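Local coordinates for protein 3-methylornithine synthase (PDB 3T7V) that catalyses the radical-based isomerisation of L-lysine to (3R)-3-methyl-D-ornithine, a step in pyrrolysine biosynthesis, using a [4Fe-4S] cluster and S-adenosylmethionine, at residues S45-V50 / V264-F269. Residues are numbered along the deposited sequence; the frame is centred on the assembly and turned at random.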
ATOM      1  N   SER A  45       3.854  -5.169  20.751  1.00 22.48           N
ATOM      2  CA  SER A  45       4.434  -4.198  21.668  1.00 23.12           C
ATOM      3  C   SER A  45       5.845  -3.803  21.248  1.00 21.97           C
ATOM      4  O   SER A  45       6.197  -2.622  21.301  1.00 23.75           O
ATOM      5  CB  SER A  45       4.493  -4.814  23.099  1.00 29.26           C
ATOM      6  OG  SER A  45       5.045  -3.845  23.964  1.00 40.45           O
ATOM      7  N   ALA A  46       6.674  -4.769  20.821  1.00 21.55           N
ATOM      8  CA  ALA A  46       8.011  -4.424  20.365  1.00 21.31           C
ATOM      9  C   ALA A  46       7.967  -3.478  19.153  1.00 21.51           C
ATOM     10  O   ALA A  46       8.739  -2.510  19.028  1.00 22.29           O
ATOM     11  CB  ALA A  46       8.827  -5.713  20.036  1.00 23.28           C
ATOM     12  N   ALA A  47       7.123  -3.853  18.192  1.00 19.51           N
ATOM     13  CA  ALA A  47       7.008  -2.980  17.006  1.00 18.71           C
ATOM     14  C   ALA A  47       6.456  -1.592  17.376  1.00 18.87           C
ATOM     15  O   ALA A  47       6.896  -0.597  16.789  1.00 20.32           O
ATOM     16  CB  ALA A  47       6.107  -3.674  15.981  1.00 22.17           C
ATOM     17  N   ARG A  48       5.506  -1.487  18.293  1.00 20.32           N
ATOM     18  CA  ARG A  48       5.062  -0.139  18.676  1.00 20.56           C
ATOM     19  C   ARG A  48       6.205   0.645  19.367  1.00 21.82           C
ATOM     20  O   ARG A  48       6.304   1.852  19.175  1.00 23.27           O
ATOM     21  CB  ARG A  48       3.873  -0.240  19.620  1.00 20.84           C
ATOM     22  CG  ARG A  48       2.580  -0.739  19.009  1.00 22.34           C
ATOM     23  CD  ARG A  48       1.364  -0.466  19.911  1.00 23.54           C
ATOM     24  NE  ARG A  48       1.478  -1.147  21.235  1.00 25.54           N
ATOM     25  CZ  ARG A  48       1.051  -2.367  21.492  1.00 23.92           C
ATOM     26  NH1 ARG A  48       0.531  -3.137  20.524  1.00 27.97           N
ATOM     27  NH2 ARG A  48       1.198  -2.841  22.743  1.00 29.44           N
ATOM     28  N   LYS A  49       7.063  -0.012  20.164  1.00 22.08           N
ATOM     29  CA  LYS A  49       8.182   0.714  20.747  1.00 23.96           C
ATOM     30  C   LYS A  49       9.079   1.351  19.690  1.00 22.94           C
ATOM     31  O   LYS A  49       9.507   2.501  19.770  1.00 22.84           O
ATOM     32  CB  LYS A  49       9.026  -0.243  21.603  1.00 26.41           C
ATOM     33  CG  LYS A  49      10.092   0.482  22.451  1.00 37.91           C
ATOM     34  CD  LYS A  49      10.972  -0.451  23.288  1.00 46.22           C
ATOM     35  CE  LYS A  49      10.196  -1.093  24.421  1.00 62.01           C
ATOM     36  NZ  LYS A  49      10.980  -2.209  25.054  1.00 80.39           N
ATOM     37  N   VAL A  50       9.342   0.585  18.627  1.00 20.26           N
ATOM     38  CA  VAL A  50      10.216   1.047  17.545  1.00 19.06           C
ATOM     39  C   VAL A  50       9.499   2.175  16.814  1.00 19.44           C
ATOM     40  O   VAL A  50      10.084   3.239  16.597  1.00 20.42           O
ATOM     41  CB  VAL A  50      10.549  -0.140  16.551  1.00 17.83           C
ATOM     42  CG1 VAL A  50      11.402   0.379  15.407  1.00 20.90           C
ATOM     43  CG2 VAL A  50      11.332  -1.190  17.329  1.00 21.47           C
ATOM     44  N   VAL A 264       6.851  -7.438  11.946  1.00 15.50           N
ATOM     45  CA  VAL A 264       8.177  -7.829  11.480  1.00 15.94           C
ATOM     46  C   VAL A 264       8.741  -6.753  10.543  1.00 15.69           C
ATOM     47  O   VAL A 264       9.934  -6.402  10.611  1.00 17.33           O
ATOM     48  CB  VAL A 264       8.078  -9.205  10.758  1.00 18.12           C
ATOM     49  CG1 VAL A 264       9.384  -9.493  10.056  1.00 21.48           C
ATOM     50  CG2 VAL A 264       7.828 -10.290  11.831  1.00 20.98           C
ATOM     51  N   LEU A 265       7.890  -6.161   9.671  1.00 15.21           N
ATOM     52  CA  LEU A 265       8.391  -5.082   8.793  1.00 15.12           C
ATOM     53  C   LEU A 265       8.879  -3.905   9.617  1.00 14.11           C
ATOM     54  O   LEU A 265       9.838  -3.229   9.226  1.00 16.87           O
ATOM     55  CB  LEU A 265       7.227  -4.549   7.876  1.00 15.14           C
ATOM     56  CG  LEU A 265       6.957  -5.520   6.690  1.00 14.98           C
ATOM     57  CD1 LEU A 265       5.649  -5.044   5.969  1.00 17.11           C
ATOM     58  CD2 LEU A 265       8.087  -5.587   5.691  1.00 15.54           C
ATOM     59  N   ARG A 266       8.153  -3.599  10.686  1.00 14.85           N
ATOM     60  CA  ARG A 266       8.610  -2.447  11.535  1.00 15.26           C
ATOM     61  C   ARG A 266       9.960  -2.760  12.189  1.00 16.63           C
ATOM     62  O   ARG A 266      10.805  -1.846  12.340  1.00 18.95           O
ATOM     63  CB  ARG A 266       7.567  -2.128  12.581  1.00 15.59           C
ATOM     64  CG  ARG A 266       7.928  -1.033  13.606  1.00 16.50           C
ATOM     65  CD  ARG A 266       8.332   0.266  12.921  1.00 15.76           C
ATOM     66  NE  ARG A 266       7.177   0.871  12.273  1.00 15.22           N
ATOM     67  CZ  ARG A 266       7.260   1.796  11.308  1.00 16.43           C
ATOM     68  NH1 ARG A 266       8.408   2.240  10.858  1.00 17.60           N
ATOM     69  NH2 ARG A 266       6.137   2.202  10.696  1.00 16.88           N
ATOM     70  N   LEU A 267      10.150  -4.036  12.509  1.00 16.71           N
ATOM     71  CA  LEU A 267      11.396  -4.369  13.174  1.00 17.87           C
ATOM     72  C   LEU A 267      12.545  -4.425  12.157  1.00 19.99           C
ATOM     73  O   LEU A 267      13.687  -4.278  12.519  1.00 24.90           O
ATOM     74  CB  LEU A 267      11.231  -5.701  13.943  1.00 19.94           C
ATOM     75  CG  LEU A 267      10.216  -5.662  15.114  1.00 20.23           C
ATOM     76  CD1 LEU A 267      10.003  -7.038  15.758  1.00 28.18           C
ATOM     77  CD2 LEU A 267      10.682  -4.706  16.187  1.00 22.58           C
ATOM     78  N   MET A 268      12.251  -4.750  10.894  1.00 19.30           N
ATOM     79  CA  MET A 268      13.213  -4.778   9.802  1.00 19.40           C
ATOM     80  C   MET A 268      13.493  -3.414   9.158  1.00 19.22           C
ATOM     81  O   MET A 268      14.591  -3.202   8.658  1.00 24.25           O
ATOM     82  CB  MET A 268      12.748  -5.697   8.650  1.00 22.06           C
ATOM     83  CG  MET A 268      12.764  -7.156   9.061  1.00 25.49           C
ATOM     84  SD  MET A 268      12.285  -8.125   7.567  1.00 26.31           S
ATOM     85  CE  MET A 268      13.677  -7.799   6.416  1.00 29.09           C
ATOM     86  N   PHE A 269      12.469  -2.549   9.052  1.00 19.49           N
ATOM     87  CA  PHE A 269      12.566  -1.260   8.432  1.00 17.76           C
ATOM     88  C   PHE A 269      12.094  -0.192   9.431  1.00 18.13           C
ATOM     89  O   PHE A 269      11.025   0.461   9.282  1.00 17.98           O
ATOM     90  CB  PHE A 269      11.600  -1.217   7.224  1.00 18.49           C
ATOM     91  CG  PHE A 269      11.885  -2.256   6.182  1.00 19.71           C
ATOM     92  CD1 PHE A 269      11.247  -3.480   6.149  1.00 17.04           C
ATOM     93  CD2 PHE A 269      12.768  -1.929   5.098  1.00 22.78           C
ATOM     94  CE1 PHE A 269      11.539  -4.461   5.151  1.00 19.93           C
ATOM     95  CE2 PHE A 269      13.046  -2.891   4.122  1.00 25.18           C
ATOM     96  CZ  PHE A 269      12.435  -4.152   4.131  1.00 21.44           C
TER
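Arg266 packs its aliphatic stem against Ala47 and Val50 before its charged end turns to other partners, so that one arginine combines apolar packing along its stem with hydrogen bonds at its tip. Its CB lies 4.0 Å from Ala47 CB, at the pair of residues where the two backbones come nearest. With CG anti to the backbone N (chi1 176°), that methylene comes within 3.4 Å of Ala47 O and also touches Val50 CB. CD, one bond further, meets Val50 CG1 at 4.0 Å, the two side chains sliding past each other in opposite directions. The chain is bent at chi2, which places CD, and again at chi3, which places NE; NE bonds to the carbonyl oxygen of Gly293, and NH1 to those of Pro270 and Arg272, so backbone oxygens grip the buried guanidinium.

Beside this stem, Leu267 sends CD2 to Val50 CG2 at 3.8 Å, the side chains crossing at about a right angle; the same methyl lies close to Ala46 O. No hydrogen bond joins the segments. The side chains of Ala46 and Ala47 are single methyls, and the axes of the two short helical segments approach to 8.7 Å and cross at 41°.

The contact thus packs helix 37-55, just before strand 58-68 of the parallel TIM-barrel-type sheet, against helix 258-268, which precedes strand 275-277. Helix 13-18 touches both Val50 and Leu267, and helix 25-32 also packs on Leu267.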